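Local coordinates for probable chemoreceptor (Methyl-accepting chemotaxis) transmembrane protein (Rhizobium meliloti, PDB 6D8V), which probably senses quaternary ammonium compounds such as 1,1-dimethyl-prolinium through its periplasmic sensory domain and passes the signal on for bacterial chemotaxis, at residues R51-L62 against A98-D106; T149-P157 against V167-A175. All coordinates share one frame; numbering follows the deposited sequence.

In the fold
After the long helix 2-45 the chain turns into the short helices that carry 51-62, and interaction 1 sets these against strand 101-105, closing a loop of 35 residues that includes strand 70-75. Interaction 2 follows in series, neither nested in the first nor crossing it: it pairs the two arms of the hairpin 149-160 and 163-173, with nine residues between its segments. Both contacts reach the same antiparallel sheet, in which strand 70-75 lies between 101-105 and 163-173. They meet where Tyr102 OH of interaction 1 probably hydrogen-bonds Asp171 OD2 of interaction 2, at 2.9 Å, beside the bound 1,1-dimethyl-prolinium that both touch.

Interaction 1: residues R51-L62 against A98-D106; sequences RAGAINLLKANL and AFTPYWSKD. With PBE (1,1-dimethyl-prolinium), chain C.
Helix 51-58 runs over strand 101-105 in nearly the same direction, the axes 23° apart and 8.8 Å at closest approach; Ile55 with Pro101 and Lys59 with Trp103 are the nearest CA pairs. The one hydrogen bond between the segments goes from Trp103 NE1 to Ile55 O (3.1 Å), the donor standing above the carbonyl plane. Lys59 lies over one face of the same indole: with CG anti to the backbone N (chi1 -171°) and the chain extended beyond it, CD sits 3.5 Å from the centroid of the Trp103 six-membered ring, a CH-pi contact. A leucine in place of Trp103 would probably leave Ile55 O without this donor and the Lys59 chain without the flat surface it lies on. Leu62 CD1 packs on Trp103 CB at 3.8 Å. The pair is part of the first PDC sensor domain (clan Cache), with the short helix packed on one face of the antiparallel sheet; on the other side Tyr102 turns its ring to the ligand, whose methyl CE lies over the ring face while CF comes within 3.2 Å of Tyr102 OH. Midway along the helix, Ile55 divides its branches, CG1 meeting Pro101 CB at 3.6 Å and CD1 reaching the edge of the Phe99 ring, in its plane. Arg51 brings a guanidinium face to Phe99, NH1 to CD1 3.6 Å, while its NE forms a salt bridge with Asp81.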
ATOM      1  N   ARG A  51       7.603  14.724 -21.991  1.00129.16           N
ATOM      2  CA  ARG A  51       6.762  14.791 -20.804  1.00128.46           C
ATOM      3  C   ARG A  51       5.339  14.335 -21.098  1.00127.89           C
ATOM      4  O   ARG A  51       4.679  13.765 -20.222  1.00107.10           O
ATOM      5  CB  ARG A  51       6.748  16.211 -20.242  1.00132.88           C
ATOM      6  CG  ARG A  51       6.003  17.219 -21.104  1.00133.77           C
ATOM      7  CD  ARG A  51       5.210  18.153 -20.211  1.00120.94           C
ATOM      8  NE  ARG A  51       6.065  18.706 -19.168  1.00120.96           N
ATOM      9  CZ  ARG A  51       5.634  19.088 -17.971  1.00121.23           C
ATOM     10  NH1 ARG A  51       4.351  18.972 -17.660  1.00120.12           N
ATOM     11  NH2 ARG A  51       6.491  19.579 -17.085  1.00134.46           N
ATOM     12  N   ALA A  52       4.855  14.581 -22.318  1.00139.34           N
ATOM     13  CA  ALA A  52       3.525  14.120 -22.698  1.00126.63           C
ATOM     14  C   ALA A  52       3.446  12.600 -22.653  1.00115.22           C
ATOM     15  O   ALA A  52       2.531  12.030 -22.047  1.00110.81           O
ATOM     16  CB  ALA A  52       3.170  14.642 -24.092  1.00119.96           C
ATOM     17  N   GLY A  53       4.415  11.928 -23.280  1.00119.22           N
ATOM     18  CA  GLY A  53       4.406  10.475 -23.327  1.00114.18           C
ATOM     19  C   GLY A  53       4.584   9.817 -21.973  1.00106.02           C
ATOM     20  O   GLY A  53       4.030   8.741 -21.723  1.00 98.08           O
ATOM     21  N   ALA A  54       5.368  10.431 -21.084  1.00106.47           N
ATOM     22  CA  ALA A  54       5.481   9.883 -19.737  1.00102.65           C
ATOM     23  C   ALA A  54       4.101   9.669 -19.125  1.00109.86           C
ATOM     24  O   ALA A  54       3.856   8.653 -18.466  1.00107.57           O
ATOM     25  CB  ALA A  54       6.330  10.797 -18.855  1.00105.95           C
ATOM     26  N   ILE A  55       3.176  10.606 -19.356  1.00108.40           N
ATOM     27  CA  ILE A  55       1.805  10.427 -18.882  1.00107.20           C
ATOM     28  C   ILE A  55       1.141   9.250 -19.590  1.00101.26           C
ATOM     29  O   ILE A  55       0.532   8.391 -18.943  1.00102.44           O
ATOM     30  CB  ILE A  55       0.993  11.725 -19.052  1.00122.31           C
ATOM     31  CG1 ILE A  55       1.414  12.766 -18.008  1.00124.17           C
ATOM     32  CG2 ILE A  55      -0.496  11.445 -18.921  1.00106.03           C
ATOM     33  CD1 ILE A  55       2.155  13.956 -18.573  1.00130.33           C
ATOM     34  N   ASN A  56       1.239   9.189 -20.923  1.00 95.32           N
ATOM     35  CA  ASN A  56       0.713   8.039 -21.655  1.00 94.75           C
ATOM     36  C   ASN A  56       1.183   6.729 -21.030  1.00100.96           C
ATOM     37  O   ASN A  56       0.366   5.878 -20.654  1.00 99.06           O
ATOM     38  CB  ASN A  56       1.133   8.109 -23.127  1.00102.52           C
ATOM     39  CG  ASN A  56       0.537   6.981 -23.968  1.00 99.67           C
ATOM     40  OD1 ASN A  56      -0.486   6.396 -23.613  1.00 98.39           O
ATOM     41  ND2 ASN A  56       1.179   6.678 -25.092  1.00102.96           N
ATOM     42  N   LEU A  57       2.501   6.558 -20.893  1.00 98.78           N
ATOM     43  CA  LEU A  57       3.036   5.290 -20.407  1.00 99.69           C
ATOM     44  C   LEU A  57       2.569   4.987 -18.988  1.00 97.07           C
ATOM     45  O   LEU A  57       2.336   3.823 -18.643  1.00102.47           O
ATOM     46  CB  LEU A  57       4.562   5.302 -20.465  1.00 87.66           C
ATOM     47  CG  LEU A  57       5.188   5.553 -21.829  1.00 92.51           C
ATOM     48  CD1 LEU A  57       6.708   5.561 -21.727  1.00 93.61           C
ATOM     49  CD2 LEU A  57       4.709   4.516 -22.835  1.00 93.16           C
ATOM     50  N   LEU A  58       2.447   6.014 -18.144  1.00 92.64           N
ATOM     51  CA  LEU A  58       2.101   5.792 -16.745  1.00 91.52           C
ATOM     52  C   LEU A  58       0.753   5.099 -16.580  1.00 90.88           C
ATOM     53  O   LEU A  58       0.509   4.478 -15.542  1.00 83.92           O
ATOM     54  CB  LEU A  58       2.097   7.123 -15.996  1.00105.16           C
ATOM     55  CG  LEU A  58       2.918   7.211 -14.708  1.00104.22           C
ATOM     56  CD1 LEU A  58       2.708   8.562 -14.035  1.00 97.64           C
ATOM     57  CD2 LEU A  58       2.566   6.084 -13.763  1.00 91.11           C
ATOM     58  N   LYS A  59      -0.128   5.191 -17.572  1.00 99.46           N
ATOM     59  CA  LYS A  59      -1.439   4.570 -17.453  1.00 91.63           C
ATOM     60  C   LYS A  59      -1.384   3.057 -17.617  1.00 95.12           C
ATOM     61  O   LYS A  59      -2.336   2.366 -17.230  1.00 80.48           O
ATOM     62  CB  LYS A  59      -2.396   5.185 -18.481  1.00 94.44           C
ATOM     63  CG  LYS A  59      -3.852   4.789 -18.314  1.00 84.22           C
ATOM     64  CD  LYS A  59      -4.749   5.627 -19.216  1.00 93.45           C
ATOM     65  CE  LYS A  59      -6.194   5.159 -19.169  1.00 95.43           C
ATOM     66  NZ  LYS A  59      -7.077   6.027 -19.993  1.00102.86           N
ATOM     67  N   ALA A  60      -0.285   2.528 -18.169  1.00102.27           N
ATOM     68  CA  ALA A  60      -0.188   1.093 -18.412  1.00 89.86           C
ATOM     69  C   ALA A  60      -0.303   0.291 -17.125  1.00 87.01           C
ATOM     70  O   ALA A  60      -0.844  -0.824 -17.132  1.00 86.02           O
ATOM     71  CB  ALA A  60       1.125   0.767 -19.114  1.00 86.64           C
ATOM     72  N   ASN A  61       0.191   0.841 -16.012  1.00 76.62           N
ATOM     73  CA  ASN A  61       0.223   0.089 -14.761  1.00 78.79           C
ATOM     74  C   ASN A  61      -1.170  -0.172 -14.203  1.00 83.88           C
ATOM     75  O   ASN A  61      -1.357  -1.127 -13.438  1.00 93.59           O
ATOM     76  CB  ASN A  61       1.064   0.828 -13.726  1.00 81.96           C
ATOM     77  CG  ASN A  61       2.452   0.251 -13.587  1.00 87.90           C
ATOM     78  OD1 ASN A  61       2.666  -0.945 -13.805  1.00 73.94           O
ATOM     79  ND2 ASN A  61       3.406   1.096 -13.209  1.00100.25           N
ATOM     80  N   LEU A  62      -2.151   0.669 -14.550  1.00 95.84           N
ATOM     81  CA  LEU A  62      -3.522   0.443 -14.103  1.00 82.78           C
ATOM     82  C   LEU A  62      -4.298  -0.452 -15.062  1.00 83.44           C
ATOM     83  O   LEU A  62      -5.169  -1.217 -14.628  1.00 77.26           O
ATOM     84  CB  LEU A  62      -4.251   1.773 -13.933  1.00 76.29           C
ATOM     85  CG  LEU A  62      -4.002   2.582 -12.663  1.00 86.91           C
ATOM     86  CD1 LEU A  62      -4.914   3.805 -12.638  1.00 72.01           C
ATOM     87  CD2 LEU A  62      -4.200   1.741 -11.407  1.00 88.92           C
ATOM     88  N   ALA A  98       4.817  21.784 -10.680  1.00128.23           N
ATOM     89  CA  ALA A  98       5.715  20.640 -10.672  1.00121.78           C
ATOM     90  C   ALA A  98       5.069  19.484 -11.422  1.00125.41           C
ATOM     91  O   ALA A  98       3.850  19.301 -11.365  1.00120.35           O
ATOM     92  CB  ALA A  98       6.072  20.219  -9.243  1.00105.95           C
ATOM     93  N   PHE A  99       5.894  18.707 -12.120  1.00130.10           N
ATOM     94  CA  PHE A  99       5.406  17.594 -12.933  1.00119.13           C
ATOM     95  C   PHE A  99       4.916  16.483 -12.013  1.00110.09           C
ATOM     96  O   PHE A  99       5.712  15.752 -11.423  1.00108.41           O
ATOM     97  CB  PHE A  99       6.503  17.101 -13.870  1.00114.87           C
ATOM     98  CG  PHE A  99       6.052  16.019 -14.810  1.00116.33           C
ATOM     99  CD1 PHE A  99       4.851  16.138 -15.496  1.00111.88           C
ATOM    100  CD2 PHE A  99       6.831  14.891 -15.017  1.00108.17           C
ATOM    101  CE1 PHE A  99       4.431  15.148 -16.364  1.00112.07           C
ATOM    102  CE2 PHE A  99       6.416  13.897 -15.885  1.00104.23           C
ATOM    103  CZ  PHE A  99       5.215  14.025 -16.561  1.00112.38           C
ATOM    104  N   THR A 100       3.597  16.346 -11.897  1.00104.02           N
ATOM    105  CA  THR A 100       2.975  15.394 -10.976  1.00102.38           C
ATOM    106  C   THR A 100       1.766  14.746 -11.641  1.00104.97           C
ATOM    107  O   THR A 100       0.613  15.066 -11.330  1.00113.77           O
ATOM    108  CB  THR A 100       2.572  16.083  -9.667  1.00112.27           C
ATOM    109  OG1 THR A 100       1.903  17.317  -9.959  1.00112.10           O
ATOM    110  CG2 THR A 100       3.797  16.379  -8.814  1.00104.96           C
ATOM    111  N   PRO A 101       1.995  13.820 -12.565  1.00107.36           N
ATOM    112  CA  PRO A 101       0.878  13.085 -13.169  1.00107.26           C
ATOM    113  C   PRO A 101       0.352  12.010 -12.236  1.00107.77           C
ATOM    114  O   PRO A 101       1.093  11.417 -11.448  1.00 97.72           O
ATOM    115  CB  PRO A 101       1.498  12.450 -14.422  1.00 92.40           C
ATOM    116  CG  PRO A 101       2.917  12.945 -14.491  1.00 97.09           C
ATOM    117  CD  PRO A 101       3.290  13.407 -13.123  1.00109.17           C
ATOM    118  N   TYR A 102      -0.948  11.738 -12.350  1.00102.35           N
ATOM    119  CA  TYR A 102      -1.571  10.761 -11.461  1.00 97.84           C
ATOM    120  C   TYR A 102      -2.790  10.149 -12.138  1.00 94.46           C
ATOM    121  O   TYR A 102      -3.813  10.821 -12.296  1.00105.24           O
ATOM    122  CB  TYR A 102      -1.954  11.412 -10.140  1.00105.88           C
ATOM    123  CG  TYR A 102      -2.568  10.452  -9.149  1.00 94.62           C
ATOM    124  CD1 TYR A 102      -2.231   9.104  -9.157  1.00 84.15           C
ATOM    125  CD2 TYR A 102      -3.482  10.896  -8.201  1.00 87.55           C
ATOM    126  CE1 TYR A 102      -2.791   8.227  -8.252  1.00 89.28           C
ATOM    127  CE2 TYR A 102      -4.045  10.026  -7.295  1.00 88.06           C
ATOM    128  CZ  TYR A 102      -3.701   8.694  -7.322  1.00 86.81           C
ATOM    129  OH  TYR A 102      -4.265   7.828  -6.411  1.00 83.58           O
ATOM    130  N   TRP A 103      -2.686   8.878 -12.509  1.00 90.36           N
ATOM    131  CA  TRP A 103      -3.839   8.097 -12.936  1.00 94.38           C
ATOM    132  C   TRP A 103      -4.435   7.384 -11.730  1.00 71.15           C
ATOM    133  O   TRP A 103      -3.713   6.738 -10.968  1.00 70.07           O
ATOM    134  CB  TRP A 103      -3.446   7.078 -14.008  1.00 90.23           C
ATOM    135  CG  TRP A 103      -3.069   7.683 -15.326  1.00 97.12           C
ATOM    136  CD1 TRP A 103      -1.808   7.897 -15.800  1.00 97.20           C
ATOM    137  CD2 TRP A 103      -3.965   8.149 -16.345  1.00106.25           C
ATOM    138  NE1 TRP A 103      -1.862   8.465 -17.050  1.00108.24           N
ATOM    139  CE2 TRP A 103      -3.175   8.631 -17.406  1.00110.66           C
ATOM    140  CE3 TRP A 103      -5.359   8.206 -16.460  1.00100.60           C
ATOM    141  CZ2 TRP A 103      -3.730   9.162 -18.567  1.00105.61           C
ATOM    142  CZ3 TRP A 103      -5.907   8.732 -17.613  1.00 89.90           C
ATOM    143  CH2 TRP A 103      -5.095   9.204 -18.651  1.00 98.96           C
ATOM    144  N   SER A 104      -5.751   7.503 -11.565  1.00 84.07           N
ATOM    145  CA  SER A 104      -6.443   6.933 -10.418  1.00 85.33           C
ATOM    146  C   SER A 104      -7.836   6.504 -10.848  1.00 82.17           C
ATOM    147  O   SER A 104      -8.292   6.811 -11.952  1.00 75.08           O
ATOM    148  CB  SER A 104      -6.528   7.937  -9.266  1.00108.09           C
ATOM    149  OG  SER A 104      -7.228   9.105  -9.673  1.00123.55           O
ATOM    150  N   LYS A 105      -8.516   5.791  -9.963  1.00 83.08           N
ATOM    151  CA  LYS A 105      -9.910   5.449 -10.184  1.00 91.96           C
ATOM    152  C   LYS A 105     -10.816   6.478  -9.519  1.00 98.93           C
ATOM    153  O   LYS A 105     -10.466   7.094  -8.509  1.00 86.09           O
ATOM    154  CB  LYS A 105     -10.228   4.051  -9.657  1.00 87.76           C
ATOM    155  CG  LYS A 105      -9.273   2.994 -10.156  1.00 92.42           C
ATOM    156  CD  LYS A 105      -9.998   1.764 -10.672  1.00 93.27           C
ATOM    157  CE  LYS A 105      -8.987   0.729 -11.120  1.00 81.34           C
ATOM    158  NZ  LYS A 105      -8.105   0.333  -9.981  1.00 91.06           N
ATOM    159  N   ASP A 106     -11.979   6.672 -10.114  1.00100.19           N
ATOM    160  CA  ASP A 106     -12.967   7.600  -9.607  1.00105.43           C
ATOM    161  C   ASP A 106     -14.078   6.814  -8.903  1.00105.10           C
ATOM    162  O   ASP A 106     -13.943   5.606  -8.663  1.00 96.79           O
ATOM    163  CB  ASP A 106     -13.489   8.460 -10.761  1.00103.84           C
ATOM    164  CG  ASP A 106     -14.276   7.653 -11.766  1.00 93.73           C
ATOM    165  OD1 ASP A 106     -14.235   6.408 -11.686  1.00 99.49           O
ATOM    166  OD2 ASP A 106     -14.948   8.257 -12.627  1.00 96.07           O
TER
HETATM  167  N   PBE C 402      -0.715   9.981  -4.639  1.00102.12           N
HETATM  168  CD  PBE C 402       0.498   9.500  -4.571  1.00 91.91           C
HETATM  169  CA  PBE C 402      -0.833  10.686  -3.297  1.00106.11           C
HETATM  170  CB  PBE C 402       0.568  11.412  -3.195  1.00111.80           C
HETATM  171  CG  PBE C 402       1.374  10.649  -3.798  1.00 95.38           C
HETATM  172  CE  PBE C 402      -0.820  10.917  -5.778  1.00110.08           C
HETATM  173  CF  PBE C 402      -1.701   8.889  -4.750  1.00 91.79           C
HETATM  174  C   PBE C 402      -1.929  11.616  -3.149  1.00 93.14           C
HETATM  175  O   PBE C 402      -1.893  12.465  -2.216  1.00 98.64           O
HETATM  176  OXT PBE C 402      -2.928  11.577  -3.913  1.00 97.76           O

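Interaction 2: residues T149-P157 against V167-A175; sequences TTMTSIAYP and VSGVDISLA. With PBE (1,1-dimethyl-prolinium), chain C.
Met151 to Pro157 pair with Ser173 back to Val167 as antiparallel strands, their short axes 157° apart and 4.4 Å at closest approach. Thr152 with Ile172, Ile154 with Val170 and Tyr156 with Ser168 are the hydrogen-bonded pairs; Ile172 N lies 2.8 Å from Thr152 O. The buried part of the contact is the face of Met151, Ser153 and Asp171, where the side chains meet one another and the ligand. There Ser153 OG donates to Asp171 OD1 at 2.6 Å, arriving from above the carboxylate plane, and Trp72 NE1 bonds the same oxygen, so two donors grip it and limit the turning of the carboxylate. The other oxygen, Asp171 OD2, lies 3.0 Å from CF of 1,1-dimethyl-prolinium, where its negative charge would be expected to favour the cationic ammonium. Met151 carries CG between backbone N and carbonyl carbon (chi1 62°) and bends at chi3, which brings SD across to the carboxylate, 3.2 Å from Asp171 OD2. Gly169, without a side chain, pairs with Ala155, CA to CA 3.8 Å. The solvent side is at the partly exposed Thr150, whose O accepts from Leu174 N (2.7 Å) and from a water that also takes the N-H of Ala175; the Leu174 side chain crosses that of Thr150 at about a right angle, CD2 meeting Thr150 OG1 and CB. Here the strand gives way to helix 174-183, with Ser173 as N-cap, its OG bonded to Ala176 N. On the face opposite the pocket, Thr152 and Ile172 lie side by side, and Ile154, Val170 and Ile172 press on Val26, Ala33 and Leu29 of the long helix 2-45; strands 70-75 and 140-142 flank the hairpin.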
ATOM      1  N   THR A 149      -9.765   8.804  -0.484  1.00 96.18           N
ATOM      2  CA  THR A 149      -9.653   7.363  -0.315  1.00 93.25           C
ATOM      3  C   THR A 149      -8.366   7.043   0.430  1.00 76.57           C
ATOM      4  O   THR A 149      -7.313   7.619   0.149  1.00 64.67           O
ATOM      5  CB  THR A 149      -9.690   6.632  -1.667  1.00 85.01           C
ATOM      6  OG1 THR A 149      -8.798   7.272  -2.581  1.00 74.93           O
ATOM      7  CG2 THR A 149     -11.096   6.642  -2.256  1.00 89.96           C
ATOM      8  N   THR A 150      -8.458   6.108   1.369  1.00 75.54           N
ATOM      9  CA  THR A 150      -7.313   5.696   2.172  1.00 80.46           C
ATOM     10  C   THR A 150      -6.560   4.561   1.479  1.00 80.85           C
ATOM     11  O   THR A 150      -7.146   3.531   1.136  1.00 82.72           O
ATOM     12  CB  THR A 150      -7.783   5.262   3.558  1.00 68.72           C
ATOM     13  OG1 THR A 150      -8.812   4.274   3.417  1.00 74.98           O
ATOM     14  CG2 THR A 150      -8.354   6.444   4.307  1.00 71.15           C
ATOM     15  N   MET A 151      -5.261   4.750   1.279  1.00 63.74           N
ATOM     16  CA  MET A 151      -4.475   3.825   0.477  1.00 62.92           C
ATOM     17  C   MET A 151      -3.067   3.722   1.048  1.00 75.97           C
ATOM     18  O   MET A 151      -2.622   4.573   1.827  1.00 82.47           O
ATOM     19  CB  MET A 151      -4.387   4.288  -0.977  1.00 53.70           C
ATOM     20  CG  MET A 151      -3.682   5.628  -1.085  1.00 55.69           C
ATOM     21  SD  MET A 151      -3.562   6.278  -2.743  1.00 72.01           S
ATOM     22  CE  MET A 151      -5.286   6.317  -3.231  1.00 77.73           C
ATOM     23  N   THR A 152      -2.370   2.662   0.645  1.00 62.28           N
ATOM     24  CA  THR A 152      -0.942   2.501   0.856  1.00 64.14           C
ATOM     25  C   THR A 152      -0.240   2.566  -0.494  1.00 66.62           C
ATOM     26  O   THR A 152      -0.798   2.142  -1.511  1.00 63.42           O
ATOM     27  CB  THR A 152      -0.628   1.163   1.537  1.00 54.81           C
ATOM     28  OG1 THR A 152       0.766   1.108   1.859  1.00 72.40           O
ATOM     29  CG2 THR A 152      -0.969   0.012   0.609  1.00 75.66           C
ATOM     30  N   SER A 153       0.990   3.083  -0.507  1.00 58.51           N
ATOM     31  CA  SER A 153       1.688   3.344  -1.758  1.00 62.19           C
ATOM     32  C   SER A 153       3.027   2.622  -1.812  1.00 66.58           C
ATOM     33  O   SER A 153       3.821   2.693  -0.866  1.00 70.99           O
ATOM     34  CB  SER A 153       1.887   4.842  -1.964  1.00 70.18           C
ATOM     35  OG  SER A 153       0.663   5.455  -2.287  1.00 78.86           O
ATOM     36  N   ILE A 154       3.271   1.945  -2.929  1.00 55.70           N
ATOM     37  CA  ILE A 154       4.545   1.311  -3.230  1.00 63.47           C
ATOM     38  C   ILE A 154       5.281   2.236  -4.189  1.00 69.64           C
ATOM     39  O   ILE A 154       4.817   2.489  -5.305  1.00 71.87           O
ATOM     40  CB  ILE A 154       4.342  -0.090  -3.818  1.00 54.75           C
ATOM     41  CG1 ILE A 154       3.682  -0.981  -2.768  1.00 62.63           C
ATOM     42  CG2 ILE A 154       5.656  -0.697  -4.262  1.00 51.74           C
ATOM     43  CD1 ILE A 154       3.343  -2.361  -3.264  1.00 62.70           C
ATOM     44  N   ALA A 155       6.418   2.767  -3.752  1.00 56.51           N
ATOM     45  CA  ALA A 155       7.136   3.774  -4.516  1.00 67.94           C
ATOM     46  C   ALA A 155       8.579   3.343  -4.727  1.00 81.04           C
ATOM     47  O   ALA A 155       9.189   2.697  -3.868  1.00 73.91           O
ATOM     48  CB  ALA A 155       7.103   5.141  -3.822  1.00 74.87           C
ATOM     49  N   TYR A 156       9.112   3.707  -5.889  1.00 75.79           N
ATOM     50  CA  TYR A 156      10.463   3.387  -6.311  1.00 76.53           C
ATOM     51  C   TYR A 156      11.153   4.641  -6.822  1.00 87.77           C
ATOM     52  O   TYR A 156      10.506   5.524  -7.394  1.00 89.24           O
ATOM     53  CB  TYR A 156      10.467   2.322  -7.419  1.00 69.67           C
ATOM     54  CG  TYR A 156      10.539   0.908  -6.904  1.00 74.11           C
ATOM     55  CD1 TYR A 156       9.385   0.200  -6.604  1.00 69.69           C
ATOM     56  CD2 TYR A 156      11.766   0.279  -6.713  1.00 80.32           C
ATOM     57  CE1 TYR A 156       9.455  -1.103  -6.131  1.00 64.04           C
ATOM     58  CE2 TYR A 156      11.839  -1.011  -6.231  1.00 83.39           C
ATOM     59  CZ  TYR A 156      10.681  -1.697  -5.942  1.00 69.33           C
ATOM     60  OH  TYR A 156      10.745  -2.985  -5.460  1.00 74.73           O
ATOM     61  N   PRO A 157      12.463   4.748  -6.624  1.00 98.47           N
ATOM     62  CA  PRO A 157      13.198   5.877  -7.205  1.00 96.78           C
ATOM     63  C   PRO A 157      13.298   5.735  -8.713  1.00 94.45           C
ATOM     64  O   PRO A 157      13.529   4.642  -9.238  1.00103.36           O
ATOM     65  CB  PRO A 157      14.579   5.786  -6.542  1.00 87.06           C
ATOM     66  CG  PRO A 157      14.397   4.875  -5.361  1.00 96.94           C
ATOM     67  CD  PRO A 157      13.303   3.928  -5.738  1.00 99.02           C
ATOM     68  N   VAL A 167      10.273  10.202  -8.108  1.00 82.94           N
ATOM     69  CA  VAL A 167       9.745   8.974  -7.526  1.00 80.16           C
ATOM     70  C   VAL A 167       8.487   8.576  -8.284  1.00 85.26           C
ATOM     71  O   VAL A 167       7.605   9.410  -8.504  1.00 93.11           O
ATOM     72  CB  VAL A 167       9.426   9.148  -6.027  1.00 77.48           C
ATOM     73  CG1 VAL A 167       8.764   7.892  -5.480  1.00 80.58           C
ATOM     74  CG2 VAL A 167      10.681   9.500  -5.241  1.00 80.81           C
ATOM     75  N   SER A 168       8.397   7.306  -8.665  1.00 85.57           N
ATOM     76  CA  SER A 168       7.180   6.713  -9.198  1.00 81.98           C
ATOM     77  C   SER A 168       6.655   5.652  -8.234  1.00 79.55           C
ATOM     78  O   SER A 168       7.409   5.037  -7.475  1.00 70.56           O
ATOM     79  CB  SER A 168       7.435   6.089 -10.572  1.00 85.22           C
ATOM     80  OG  SER A 168       6.372   5.224 -10.939  1.00 96.11           O
ATOM     81  N   GLY A 169       5.344   5.441  -8.260  1.00 80.85           N
ATOM     82  CA  GLY A 169       4.758   4.459  -7.365  1.00 64.61           C
ATOM     83  C   GLY A 169       3.369   4.036  -7.799  1.00 61.65           C
ATOM     84  O   GLY A 169       2.785   4.581  -8.736  1.00 72.99           O
ATOM     85  N   VAL A 170       2.837   3.063  -7.066  1.00 57.39           N
ATOM     86  CA  VAL A 170       1.542   2.448  -7.323  1.00 66.30           C
ATOM     87  C   VAL A 170       0.761   2.432  -6.012  1.00 68.92           C
ATOM     88  O   VAL A 170       1.351   2.428  -4.925  1.00 72.31           O
ATOM     89  CB  VAL A 170       1.746   1.023  -7.890  1.00 66.60           C
ATOM     90  CG1 VAL A 170       0.453   0.235  -7.924  1.00 75.89           C
ATOM     91  CG2 VAL A 170       2.365   1.108  -9.265  1.00 56.89           C
ATOM     92  N   ASP A 171      -0.572   2.418  -6.101  1.00 58.53           N
ATOM     93  CA  ASP A 171      -1.404   2.523  -4.900  1.00 70.04           C
ATOM     94  C   ASP A 171      -2.280   1.296  -4.708  1.00 70.82           C
ATOM     95  O   ASP A 171      -2.763   0.706  -5.675  1.00 83.39           O
ATOM     96  CB  ASP A 171      -2.306   3.770  -4.918  1.00 55.65           C
ATOM     97  CG  ASP A 171      -1.519   5.044  -5.055  1.00 69.42           C
ATOM     98  OD1 ASP A 171      -0.328   5.066  -4.653  1.00 77.06           O
ATOM     99  OD2 ASP A 171      -2.090   6.024  -5.572  1.00 82.42           O
ATOM    100  N   ILE A 172      -2.478   0.927  -3.447  1.00 65.44           N
ATOM    101  CA  ILE A 172      -3.417  -0.109  -3.041  1.00 61.75           C
ATOM    102  C   ILE A 172      -4.410   0.549  -2.101  1.00 69.20           C
ATOM    103  O   ILE A 172      -4.035   0.996  -1.008  1.00 60.67           O
ATOM    104  CB  ILE A 172      -2.720  -1.289  -2.349  1.00 49.27           C
ATOM    105  CG1 ILE A 172      -1.594  -1.849  -3.224  1.00 71.62           C
ATOM    106  CG2 ILE A 172      -3.729  -2.372  -2.024  1.00 52.00           C
ATOM    107  CD1 ILE A 172      -0.899  -3.063  -2.627  1.00 67.14           C
ATOM    108  N   SER A 173      -5.663   0.637  -2.533  1.00 73.48           N
ATOM    109  CA  SER A 173      -6.690   1.221  -1.690  1.00 68.24           C
ATOM    110  C   SER A 173      -6.964   0.311  -0.505  1.00 67.19           C
ATOM    111  O   SER A 173      -6.934  -0.919  -0.621  1.00 54.04           O
ATOM    112  CB  SER A 173      -7.969   1.451  -2.488  1.00 62.80           C
ATOM    113  OG  SER A 173      -8.709   0.255  -2.630  1.00 56.52           O
ATOM    114  N   LEU A 174      -7.217   0.918   0.654  1.00 62.05           N
ATOM    115  CA  LEU A 174      -7.527   0.109   1.821  1.00 56.60           C
ATOM    116  C   LEU A 174      -8.786  -0.720   1.608  1.00 62.16           C
ATOM    117  O   LEU A 174      -8.968  -1.744   2.280  1.00 65.48           O
ATOM    118  CB  LEU A 174      -7.660   0.999   3.052  1.00 51.83           C
ATOM    119  CG  LEU A 174      -6.442   1.135   3.971  1.00 64.27           C
ATOM    120  CD1 LEU A 174      -5.161   1.166   3.186  1.00 52.88           C
ATOM    121  CD2 LEU A 174      -6.569   2.402   4.814  1.00 64.27           C
ATOM    122  N   ALA A 175      -9.649  -0.307   0.676  1.00 61.97           N
ATOM    123  CA  ALA A 175     -10.824  -1.093   0.315  1.00 51.77           C
ATOM    124  C   ALA A 175     -10.448  -2.338  -0.476  1.00 70.13           C
ATOM    125  O   ALA A 175     -10.958  -3.430  -0.201  1.00 72.95           O
ATOM    126  CB  ALA A 175     -11.790  -0.234  -0.487  1.00 53.89           C
TER
HETATM  127  N   PBE C 402      -0.715   9.981  -4.639  1.00102.12           N
HETATM  128  CD  PBE C 402       0.498   9.500  -4.571  1.00 91.91           C
HETATM  129  CA  PBE C 402      -0.833  10.686  -3.297  1.00106.11           C
HETATM  130  CB  PBE C 402       0.568  11.412  -3.195  1.00111.80           C
HETATM  131  CG  PBE C 402       1.374  10.649  -3.798  1.00 95.38           C
HETATM  132  CE  PBE C 402      -0.820  10.917  -5.778  1.00110.08           C
HETATM  133  CF  PBE C 402      -1.701   8.889  -4.750  1.00 91.79           C
HETATM  134  C   PBE C 402      -1.929  11.616  -3.149  1.00 93.14           C
HETATM  135  O   PBE C 402      -1.893  12.465  -2.216  1.00 98.64           O
HETATM  136  OXT PBE C 402      -2.928  11.577  -3.913  1.00 97.76           O
HETATM  137  O   HOH W   1     -10.077   2.610   0.523  1.00 69.74           O